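Local coordinates for protein GMP reductase (Trypanosoma brucei brucei, PDB 6JIG) that probably catalyses the irreversible NADPH-dependent deamination of GMP to IMP and is allosterically regulated through its cystathionine-beta-synthase domain, with accompanying changes of oligomeric state, at residues V33-R38 against G450-M455; V43-P48 against A368-L373; L75-S80 against K239-R244; E83-L88 against V249-D254. The protein carries 1 engineered substitution. All coordinates share one frame; numbering follows the deposited sequence.

How the contacts relate
From the N terminus, residues 33-38 open the widest loop, which contact 1 closes against helix 440-457. Within it, contact 2 joins 43-48 to strand 370-373, where the first and last strands of the (beta/alpha)8 barrel meet; the two contacts touch through hairpin 37-45 and Leu-451. Both remaining contacts fall inside the span of contact 2. Contact 3 (75-80 with 239-244) and contact 4 (83-88 with 249-254) cross, because their segments alternate along the chain; both use helix 239-251, and Gln-84 of helix 81-93 hydrogen-bonds Arg-244. Their centres are about 10 Å apart, whereas those of contacts 1 and 3 are about 33 Å apart on opposite sides of the chain's centre.

Contact 1: V33-R38 against G450-M455; sequences VNTTTR and GLRSGM
The terminal methyl CE of Met-455 meets the CG1 methyl of Val-33 at 3.5 Å, closer than usual for two carbons. Val-33 presents this methyl because CG1 stands anti to the backbone N (chi1 -174°), and the last torsion of Met-455 (chi3 66°) folds CE back from an otherwise extended chain. The same CE comes within 3.5 Å of Asn-34 O. Beside this pair, Thr-35 CG2 takes the middle ground, 4.2 Å from Leu-451 CD2 and 4.1 Å from Met-455 SD. It also sits over one face of the Arg-452 guanidinium, the two side chains crossing at about a right angle. Arg-452 is extended from CG to NE, while the modelled approach of its NH1 to Val-33 O is too short to be trusted. The next shell fixes the loop. Asn-34 OD1 accepts from Thr-36 N at 2.9 Å (N-H...O 155°), an Asx turn, and also from Thr-36 OG1 at 2.6 Å. Thr-35 OG1 is hydrogen-bonded to Ser-46 O. Leu-451 also packs on Pro-48 and on Ser-361 and Ile-364 of helix 357-365, and on another side of helix 440-457 Ser-453 bonds Glu-428 of the second subunit. The arrangement is that of a peripheral helix of a TIM barrel, following the eighth strand, packed on the segment leading into the hairpin at the N-terminal end of the barrel.

Contact 2: V43-P48 against A368-L373; sequences VKLSIP and ADTVML. With 5GP (guanosine-5'-monophosphate), chain B.
Asp-369 meets Pro-48 through its backbone, with its O 3.5 Å from Pro-48 CB; that oxygen also accepts a hydrogen bond from Thr-37 OG1 of the neighbouring hairpin. The Asp-369 carboxylate turns to other partners, Cys-348 N and Gln-467 NE2. Thr-370 follows with two approaches: its CA lies 3.3 Å from Pro-48 O, a CA-H...O contact, and the side chains of Thr-370 and Leu-45 cross at about a right angle, CG2 of the threonine 4.2 Å from CD1 of the leucine. At Val-371 the strand makes the polar link, N donating to Pro-48 O at 2.9 Å with an N-H...O angle of 168°. This is the seam of the TIM barrel, where the residue leading into the first strand, 49-51, pairs with the eighth, 370-373. Val-371 CG2 adds a packing contact to the same carbonyl, 3.5 Å from Pro-48 O. Beyond the seam the strand runs on to the nucleotide. Met-372 turns its CB away from 43-48; its CG is anti to the backbone N (chi1 176°), and SD lies 3.3 Å from O3' of the bound GMP, which is also hydrogen-bonded to Asp-351 and Ser-316.

Contact 3: L75-S80 against K239-R244; sequences LHRFCS and KDDMNR
Arg-244 clamps the carbonyl of Cys-79 with both terminal nitrogens of its guanidinium, and this end-on grip is the tight part of the contact. NH2 donates to Cys-79 O at 2.9 Å (N-H...O 152°) and NH1 to the same atom at 3.1 Å (139°), the oxygen lying at the guanidinium edge, close to its plane. The two donors approach differently: NH2 comes nearly head-on to the carbonyl, NH1 from above the carbonyl plane. Over one face of the guanidinium stands Arg-77 O, 3.5 Å from NH1. The long side chain gets there by an extended start and a bend at chi3 (-67°), which turns NE out of line. Its NH1 has a second partner in Gln-84 OE1 of helix 81-93, so two acceptors fix the group's rotation. Phe-78 is the centre of an inverse gamma turn, with a weak Cys-79 N to Arg-77 O bond. Where Arg-77 faces Asp-241 the contact is looser. Arg-77 NH1 and Asp-241 OD1 are 4.3 Å apart, beyond a salt bridge, and the oxygen lies well out of the guanidinium plane, so any attraction is probably one of charge alone. Asp-241 is instead hydrogen-bonded to Lys-238 N, and Arg-77 NH2 makes a weak hydrogen bond to Asp-259 O. This is a loop following the second strand of a TIM barrel, at the C-terminal, catalytic end, tied to the N-terminal part of helix 239-251; Arg-77 lies about 4 Å, side chain to side chain, from Ile-260, a predicted NAD(+)-binding residue.

Contact 4: E83-L88 against V249-D254; sequences EQCAML and VEAGAD
Leu-88, with the most surface buried, sets both of its methyls against Ala-251 and Ala-253 at the end of helix 239-251. CD2 pushes in among backbone atoms, 3.2 Å from Ala-251 O and 3.4 Å from Ala-253 N, while CD1 lies 3.7 Å from the CB of Ala-253, third in buried area. CG stands roughly anti to the backbone N (chi1 -153°), and chi2, at 147°, is away from a staggered value, consistent with a side chain fitted into tight surroundings. Ala-251, second in buried area, aims its CB at helix 81-93 and touches two residues a turn apart: CB of Cys-85 and CD2 of Leu-88, each at 4.1 Å. The closest CA pair, Cys-85 and Ala-251, is 5.8 Å apart, so these small residues let the helices come close. Between the two alanines Gly-252 turns the chain with a positive phi of 123°, its N bonded to Val-249 O at 3.0 Å; lacking a side chain, it allows CD2 of Leu-88 to lie 3.5 Å from its carbonyl carbon. Leu-248 extends the packing toward Gln-84 and Cys-85, and Asp-254 past the turn forms a salt bridge to Lys-92. The result is a Schellman-capped helix end packed on a neighbouring helix, in the outer layer of a TIM barrel where helices 81-93 and 239-251 flank each other although the CBS pair is inserted between them in sequence, as in IMP dehydrogenases.

Contact 1: V33-R38 against G450-M455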
# COMPACT_ATOMS: atom_id res chain seq x y z
N VAL A 33 -4.01 -46.80 2.27
CA VAL A 33 -3.98 -46.11 0.99
C VAL A 33 -2.58 -46.27 0.40
O VAL A 33 -1.61 -45.72 0.92
CB VAL A 33 -4.35 -44.62 1.16
CG1 VAL A 33 -4.46 -43.94 -0.17
CG2 VAL A 33 -5.66 -44.48 1.94
N ASN A 34 -2.47 -47.00 -0.71
CA ASN A 34 -1.20 -47.32 -1.35
C ASN A 34 -0.96 -46.35 -2.49
O ASN A 34 -1.83 -46.20 -3.36
CB ASN A 34 -1.25 -48.75 -1.89
CG ASN A 34 0.04 -49.20 -2.48
OD1 ASN A 34 0.39 -48.82 -3.60
ND2 ASN A 34 0.76 -50.05 -1.76
N THR A 35 0.21 -45.71 -2.52
CA THR A 35 0.50 -44.71 -3.55
C THR A 35 1.48 -45.20 -4.61
O THR A 35 1.97 -44.38 -5.39
CB THR A 35 1.05 -43.42 -2.94
OG1 THR A 35 2.25 -43.69 -2.22
CG2 THR A 35 0.01 -42.76 -2.03
N THR A 36 1.77 -46.50 -4.67
CA THR A 36 2.75 -46.97 -5.65
C THR A 36 2.23 -46.80 -7.08
O THR A 36 1.04 -46.92 -7.35
CB THR A 36 3.13 -48.44 -5.39
OG1 THR A 36 2.00 -49.27 -5.65
CG2 THR A 36 3.55 -48.63 -3.95
N THR A 37 3.14 -46.48 -8.00
CA THR A 37 2.74 -46.06 -9.33
C THR A 37 3.86 -46.39 -10.31
O THR A 37 4.90 -46.94 -9.92
CB THR A 37 2.39 -44.56 -9.36
OG1 THR A 37 1.71 -44.25 -10.58
CG2 THR A 37 3.66 -43.72 -9.29
N ARG A 38 3.65 -46.06 -11.58
CA ARG A 38 4.65 -46.25 -12.62
C ARG A 38 5.11 -44.89 -13.14
O ARG A 38 4.29 -44.03 -13.47
CB ARG A 38 4.10 -47.09 -13.77
CG ARG A 38 3.54 -48.43 -13.32
CD ARG A 38 3.45 -49.42 -14.47
NE ARG A 38 4.74 -50.07 -14.70
CZ ARG A 38 5.08 -51.26 -14.20
NH1 ARG A 38 4.23 -51.96 -13.45
NH2 ARG A 38 6.29 -51.75 -14.46
N GLY A 450 -1.39 -35.32 1.73
CA GLY A 450 -2.53 -34.67 1.10
C GLY A 450 -3.13 -35.52 0.00
O GLY A 450 -4.35 -35.69 -0.07
N LEU A 451 -2.28 -36.07 -0.87
CA LEU A 451 -2.77 -37.00 -1.89
C LEU A 451 -3.56 -38.15 -1.27
O LEU A 451 -4.62 -38.53 -1.78
CB LEU A 451 -1.61 -37.55 -2.72
CG LEU A 451 -1.98 -38.71 -3.65
CD1 LEU A 451 -2.99 -38.28 -4.71
CD2 LEU A 451 -0.75 -39.27 -4.33
N ARG A 452 -3.04 -38.75 -0.20
CA ARG A 452 -3.77 -39.84 0.43
C ARG A 452 -5.14 -39.39 0.91
O ARG A 452 -6.11 -40.15 0.86
CB ARG A 452 -2.97 -40.42 1.60
CG ARG A 452 -1.80 -41.28 1.16
CD ARG A 452 -1.00 -41.72 2.38
NE ARG A 452 0.17 -42.46 1.95
CZ ARG A 452 0.29 -43.78 2.05
NH1 ARG A 452 -0.70 -44.49 2.58
NH2 ARG A 452 1.39 -44.39 1.62
N SER A 453 -5.24 -38.15 1.39
CA SER A 453 -6.54 -37.61 1.78
C SER A 453 -7.48 -37.53 0.58
O SER A 453 -8.64 -37.93 0.66
CB SER A 453 -6.37 -36.25 2.45
OG SER A 453 -7.63 -35.76 2.88
N GLY A 454 -6.98 -37.01 -0.55
CA GLY A 454 -7.82 -36.97 -1.74
C GLY A 454 -8.23 -38.35 -2.21
O GLY A 454 -9.36 -38.56 -2.66
N MET A 455 -7.32 -39.32 -2.13
CA MET A 455 -7.68 -40.68 -2.51
C MET A 455 -8.80 -41.21 -1.63
O MET A 455 -9.72 -41.89 -2.10
CB MET A 455 -6.44 -41.59 -2.46
CG MET A 455 -5.38 -41.19 -3.50
SD MET A 455 -3.82 -42.10 -3.28
CE MET A 455 -4.39 -43.76 -3.65

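Contact 2: V43-P48 against A368-L373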
# COMPACT_ATOMS: atom_id res chain seq x y z
N VAL A 43 9.36 -48.83 -14.94
CA VAL A 43 9.89 -48.22 -13.72
C VAL A 43 8.74 -47.91 -12.78
O VAL A 43 7.86 -47.10 -13.11
CB VAL A 43 10.70 -46.95 -14.01
CG1 VAL A 43 11.21 -46.34 -12.71
CG2 VAL A 43 11.87 -47.25 -14.95
N LYS A 44 8.76 -48.52 -11.60
CA LYS A 44 7.76 -48.28 -10.56
C LYS A 44 8.33 -47.34 -9.49
O LYS A 44 9.54 -47.33 -9.23
CB LYS A 44 7.33 -49.59 -9.90
CG LYS A 44 6.64 -50.59 -10.82
CD LYS A 44 6.09 -51.78 -10.01
N LEU A 45 7.44 -46.57 -8.86
CA LEU A 45 7.81 -45.69 -7.77
C LEU A 45 6.85 -45.89 -6.61
O LEU A 45 5.65 -46.07 -6.81
CB LEU A 45 7.77 -44.20 -8.18
CG LEU A 45 8.71 -43.74 -9.29
CD1 LEU A 45 8.45 -42.26 -9.65
CD2 LEU A 45 10.14 -43.94 -8.85
N SER A 46 7.38 -45.77 -5.38
CA SER A 46 6.53 -45.90 -4.20
C SER A 46 5.62 -44.68 -4.02
O SER A 46 4.53 -44.82 -3.45
CB SER A 46 7.38 -46.10 -2.95
OG SER A 46 7.99 -47.38 -2.98
N ILE A 47 6.06 -43.49 -4.41
CA ILE A 47 5.20 -42.30 -4.34
C ILE A 47 5.23 -41.62 -5.71
O ILE A 47 6.21 -41.75 -6.45
CB ILE A 47 5.62 -41.32 -3.23
CG1 ILE A 47 7.05 -40.81 -3.47
CG2 ILE A 47 5.42 -41.92 -1.85
CD1 ILE A 47 7.43 -39.63 -2.62
N PRO A 48 4.18 -40.90 -6.10
CA PRO A 48 4.10 -40.42 -7.49
C PRO A 48 4.70 -39.04 -7.72
O PRO A 48 4.15 -38.28 -8.53
CB PRO A 48 2.58 -40.41 -7.76
CG PRO A 48 1.95 -40.25 -6.42
CD PRO A 48 2.88 -40.84 -5.40
N ALA A 368 -3.20 -39.04 -14.48
CA ALA A 368 -1.74 -39.06 -14.44
C ALA A 368 -1.23 -40.16 -13.52
O ALA A 368 -1.83 -40.44 -12.48
CB ALA A 368 -1.17 -37.73 -13.97
N ASP A 369 -0.09 -40.77 -13.88
CA ASP A 369 0.56 -41.72 -12.98
C ASP A 369 1.52 -41.07 -12.01
O ASP A 369 1.68 -41.57 -10.89
CB ASP A 369 1.29 -42.80 -13.80
CG ASP A 369 0.35 -43.52 -14.73
OD1 ASP A 369 -0.46 -44.32 -14.23
OD2 ASP A 369 0.33 -43.18 -15.93
N THR A 370 2.16 -39.97 -12.41
CA THR A 370 3.03 -39.20 -11.54
C THR A 370 2.79 -37.72 -11.80
O THR A 370 2.18 -37.33 -12.80
CB THR A 370 4.52 -39.49 -11.78
OG1 THR A 370 4.83 -39.24 -13.16
CG2 THR A 370 4.89 -40.94 -11.40
N VAL A 371 3.32 -36.90 -10.90
CA VAL A 371 3.38 -35.45 -11.10
C VAL A 371 4.84 -35.02 -11.06
O VAL A 371 5.66 -35.62 -10.36
CB VAL A 371 2.57 -34.68 -10.04
CG1 VAL A 371 1.07 -35.02 -10.14
CG2 VAL A 371 3.08 -34.98 -8.64
N MET A 372 5.16 -33.97 -11.81
CA MET A 372 6.48 -33.36 -11.78
C MET A 372 6.35 -31.97 -11.16
O MET A 372 5.50 -31.19 -11.59
CB MET A 372 7.10 -33.27 -13.17
CG MET A 372 8.44 -32.54 -13.16
SD MET A 372 9.30 -32.58 -14.73
CE MET A 372 10.26 -34.10 -14.53
N LEU A 373 7.20 -31.68 -10.18
CA LEU A 373 7.11 -30.44 -9.41
C LEU A 373 8.39 -29.63 -9.55
O LEU A 373 9.49 -30.16 -9.35
CB LEU A 373 6.88 -30.73 -7.93
CG LEU A 373 5.74 -31.68 -7.57
CD1 LEU A 373 5.70 -31.83 -6.06
CD2 LEU A 373 4.44 -31.09 -8.10
P 5GP B . 6.09 -25.75 -11.74
O1P 5GP B . 4.77 -25.02 -11.95
O2P 5GP B . 7.22 -24.86 -11.29
O3P 5GP B . 5.96 -27.03 -10.95
O5' 5GP B . 6.41 -26.25 -13.22
C5' 5GP B . 7.68 -26.77 -13.60
C4' 5GP B . 7.67 -27.17 -15.07
O4' 5GP B . 7.67 -25.98 -15.89
C3' 5GP B . 8.90 -27.93 -15.56
O3' 5GP B . 8.89 -29.30 -15.20
C2' 5GP B . 8.87 -27.67 -17.08
O2' 5GP B . 7.99 -28.56 -17.76
C1' 5GP B . 8.24 -26.28 -17.15
N9 5GP B . 9.21 -25.23 -17.47
C8 5GP B . 10.36 -24.95 -16.83
N7 5GP B . 10.93 -23.89 -17.45
C5 5GP B . 10.11 -23.50 -18.45
C6 5GP B . 10.16 -22.49 -19.40
O6 5GP B . 11.12 -21.70 -19.41
N1 5GP B . 9.16 -22.38 -20.30
C2 5GP B . 8.12 -23.22 -20.30
N2 5GP B . 7.13 -23.09 -21.21
N3 5GP B . 8.04 -24.22 -19.38
C4 5GP B . 9.03 -24.36 -18.46

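Contact 3: L75-S80 against K239-R244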
# COMPACT_ATOMS: atom_id res chain seq x y z
N LEU A 75 17.65 -35.32 -13.48
CA LEU A 75 18.79 -34.40 -13.56
C LEU A 75 18.71 -33.54 -14.81
O LEU A 75 18.55 -34.04 -15.93
CB LEU A 75 20.10 -35.20 -13.57
CG LEU A 75 20.38 -36.01 -12.31
CD1 LEU A 75 21.62 -36.90 -12.51
CD2 LEU A 75 20.56 -35.11 -11.09
N HIS A 76 18.86 -32.22 -14.63
CA HIS A 76 18.72 -31.30 -15.74
C HIS A 76 19.96 -31.36 -16.64
O HIS A 76 21.03 -31.84 -16.24
CB HIS A 76 18.49 -29.88 -15.23
CG HIS A 76 19.72 -29.24 -14.67
ND1 HIS A 76 20.61 -28.54 -15.45
CD2 HIS A 76 20.20 -29.18 -13.41
CE1 HIS A 76 21.60 -28.09 -14.70
NE2 HIS A 76 21.37 -28.47 -13.45
N ARG A 77 19.79 -30.89 -17.88
CA ARG A 77 20.81 -30.98 -18.92
C ARG A 77 21.47 -29.64 -19.24
O ARG A 77 22.20 -29.53 -20.22
CB ARG A 77 20.21 -31.58 -20.19
CG ARG A 77 19.25 -30.63 -20.94
CD ARG A 77 18.64 -31.30 -22.15
NE ARG A 77 17.41 -30.64 -22.61
CZ ARG A 77 17.35 -29.86 -23.68
NH1 ARG A 77 18.44 -29.65 -24.41
NH2 ARG A 77 16.20 -29.31 -24.04
N PHE A 78 21.22 -28.61 -18.43
CA PHE A 78 21.86 -27.31 -18.65
C PHE A 78 23.22 -27.29 -17.96
O PHE A 78 23.52 -26.49 -17.07
CB PHE A 78 20.95 -26.19 -18.17
CG PHE A 78 19.85 -25.85 -19.15
CD1 PHE A 78 19.39 -26.80 -20.04
CD2 PHE A 78 19.29 -24.58 -19.18
CE1 PHE A 78 18.39 -26.52 -20.94
CE2 PHE A 78 18.28 -24.28 -20.09
CZ PHE A 78 17.83 -25.25 -20.98
N CYS A 79 24.04 -28.25 -18.37
CA CYS A 79 25.39 -28.45 -17.89
C CYS A 79 26.13 -29.20 -18.97
O CYS A 79 25.54 -29.71 -19.93
CB CYS A 79 25.41 -29.21 -16.56
SG CYS A 79 24.28 -30.61 -16.57
N SER A 80 27.45 -29.28 -18.83
CA SER A 80 28.21 -30.12 -19.75
C SER A 80 27.82 -31.58 -19.54
O SER A 80 27.31 -31.96 -18.49
CB SER A 80 29.71 -29.94 -19.52
OG SER A 80 30.13 -30.65 -18.38
N LYS A 239 21.83 -33.37 -32.44
CA LYS A 239 22.75 -34.45 -32.77
C LYS A 239 23.62 -34.82 -31.57
O LYS A 239 23.77 -35.99 -31.24
CB LYS A 239 23.62 -34.04 -33.97
N ASP A 240 24.16 -33.81 -30.88
CA ASP A 240 25.03 -34.06 -29.74
C ASP A 240 24.29 -34.66 -28.55
O ASP A 240 24.93 -35.27 -27.69
CB ASP A 240 25.70 -32.76 -29.32
CG ASP A 240 26.76 -32.97 -28.25
OD1 ASP A 240 27.61 -33.88 -28.42
OD2 ASP A 240 26.74 -32.23 -27.24
N ASP A 241 22.97 -34.51 -28.47
CA ASP A 241 22.24 -35.09 -27.34
C ASP A 241 22.32 -36.61 -27.34
O ASP A 241 22.21 -37.24 -26.28
CB ASP A 241 20.79 -34.62 -27.36
CG ASP A 241 20.66 -33.19 -26.87
OD1 ASP A 241 20.86 -32.97 -25.65
OD2 ASP A 241 20.39 -32.30 -27.70
N MET A 242 22.51 -37.23 -28.51
CA MET A 242 22.69 -38.68 -28.55
C MET A 242 23.95 -39.08 -27.80
O MET A 242 23.96 -40.06 -27.04
CB MET A 242 22.72 -39.16 -29.99
CG MET A 242 22.65 -40.66 -30.15
SD MET A 242 21.11 -41.37 -29.52
CE MET A 242 21.64 -43.04 -29.25
N ASN A 243 25.04 -38.31 -27.97
CA ASN A 243 26.26 -38.56 -27.21
C ASN A 243 26.02 -38.38 -25.72
O ASN A 243 26.47 -39.20 -24.91
CB ASN A 243 27.37 -37.63 -27.69
CG ASN A 243 28.73 -38.09 -27.24
OD1 ASN A 243 29.35 -37.47 -26.36
ND2 ASN A 243 29.22 -39.19 -27.82
N ARG A 244 25.32 -37.31 -25.33
CA ARG A 244 24.95 -37.13 -23.93
C ARG A 244 24.16 -38.32 -23.41
O ARG A 244 24.43 -38.84 -22.32
CB ARG A 244 24.14 -35.83 -23.78
CG ARG A 244 23.75 -35.48 -22.35
CD ARG A 244 22.88 -34.23 -22.33
NE ARG A 244 23.63 -33.05 -22.75
CZ ARG A 244 24.23 -32.21 -21.90
NH1 ARG A 244 24.15 -32.44 -20.59
NH2 ARG A 244 24.89 -31.15 -22.35

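Contact 4: E83-L88 against V249-D254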
# COMPACT_ATOMS: atom_id res chain seq x y z
N GLU A 83 29.54 -32.80 -16.66
CA GLU A 83 28.91 -32.37 -15.41
C GLU A 83 27.66 -33.18 -15.11
O GLU A 83 27.44 -33.59 -13.97
CB GLU A 83 28.56 -30.88 -15.49
CG GLU A 83 29.67 -29.94 -15.04
CD GLU A 83 29.34 -28.47 -15.26
OE1 GLU A 83 28.59 -28.15 -16.22
OE2 GLU A 83 29.82 -27.64 -14.47
N GLN A 84 26.82 -33.41 -16.12
CA GLN A 84 25.59 -34.16 -15.87
C GLN A 84 25.92 -35.58 -15.41
O GLN A 84 25.31 -36.10 -14.46
CB GLN A 84 24.71 -34.18 -17.12
CG GLN A 84 23.23 -34.44 -16.82
CD GLN A 84 22.36 -34.45 -18.05
OE1 GLN A 84 22.85 -34.40 -19.17
NE2 GLN A 84 21.03 -34.50 -17.84
N CYS A 85 26.90 -36.21 -16.06
CA CYS A 85 27.30 -37.57 -15.67
C CYS A 85 27.88 -37.60 -14.27
O CYS A 85 27.66 -38.57 -13.52
CB CYS A 85 28.31 -38.10 -16.67
SG CYS A 85 27.50 -38.44 -18.21
N ALA A 86 28.63 -36.57 -13.90
CA ALA A 86 29.21 -36.50 -12.56
C ALA A 86 28.13 -36.42 -11.49
O ALA A 86 28.23 -37.06 -10.43
CB ALA A 86 30.16 -35.30 -12.47
N MET A 87 27.10 -35.60 -11.72
CA MET A 87 25.99 -35.57 -10.77
C MET A 87 25.36 -36.95 -10.64
O MET A 87 25.03 -37.39 -9.53
CB MET A 87 24.93 -34.56 -11.20
CG MET A 87 25.40 -33.14 -11.18
SD MET A 87 23.98 -32.06 -11.38
CE MET A 87 23.39 -32.60 -12.97
N LEU A 88 25.18 -37.63 -11.77
CA LEU A 88 24.57 -38.95 -11.76
C LEU A 88 25.40 -39.94 -10.95
O LEU A 88 24.87 -40.67 -10.10
CB LEU A 88 24.38 -39.43 -13.20
CG LEU A 88 23.22 -40.42 -13.37
CD1 LEU A 88 22.59 -40.24 -14.71
CD2 LEU A 88 23.72 -41.85 -13.19
N VAL A 249 23.59 -43.03 -19.80
CA VAL A 249 23.25 -44.42 -19.53
C VAL A 249 24.46 -45.17 -18.98
O VAL A 249 24.34 -45.94 -18.02
CB VAL A 249 22.70 -45.09 -20.81
CG1 VAL A 249 22.49 -46.58 -20.59
CG2 VAL A 249 21.36 -44.44 -21.19
N GLU A 250 25.65 -44.90 -19.54
CA GLU A 250 26.88 -45.50 -19.00
C GLU A 250 27.12 -45.09 -17.56
O GLU A 250 27.65 -45.88 -16.77
CB GLU A 250 28.07 -45.08 -19.86
CG GLU A 250 28.17 -45.85 -21.15
CD GLU A 250 29.17 -45.25 -22.11
OE1 GLU A 250 29.87 -44.27 -21.73
OE2 GLU A 250 29.25 -45.75 -23.25
N ALA A 251 26.73 -43.87 -17.19
CA ALA A 251 26.91 -43.40 -15.82
C ALA A 251 25.89 -43.99 -14.86
O ALA A 251 26.09 -43.90 -13.65
CB ALA A 251 26.87 -41.87 -15.77
N GLY A 252 24.81 -44.58 -15.37
CA GLY A 252 23.89 -45.27 -14.49
C GLY A 252 22.45 -44.78 -14.57
O GLY A 252 21.61 -45.24 -13.78
N ALA A 253 22.15 -43.85 -15.48
CA ALA A 253 20.79 -43.33 -15.63
C ALA A 253 19.80 -44.48 -15.72
O ALA A 253 19.97 -45.41 -16.52
CB ALA A 253 20.68 -42.46 -16.89
N ASP A 254 18.75 -44.42 -14.91
CA ASP A 254 17.74 -45.46 -14.91
C ASP A 254 16.63 -45.21 -15.93
O ASP A 254 15.98 -46.16 -16.36
CB ASP A 254 17.14 -45.58 -13.51
CG ASP A 254 18.17 -46.01 -12.49
OD1 ASP A 254 18.61 -47.18 -12.60
OD2 ASP A 254 18.57 -45.20 -11.62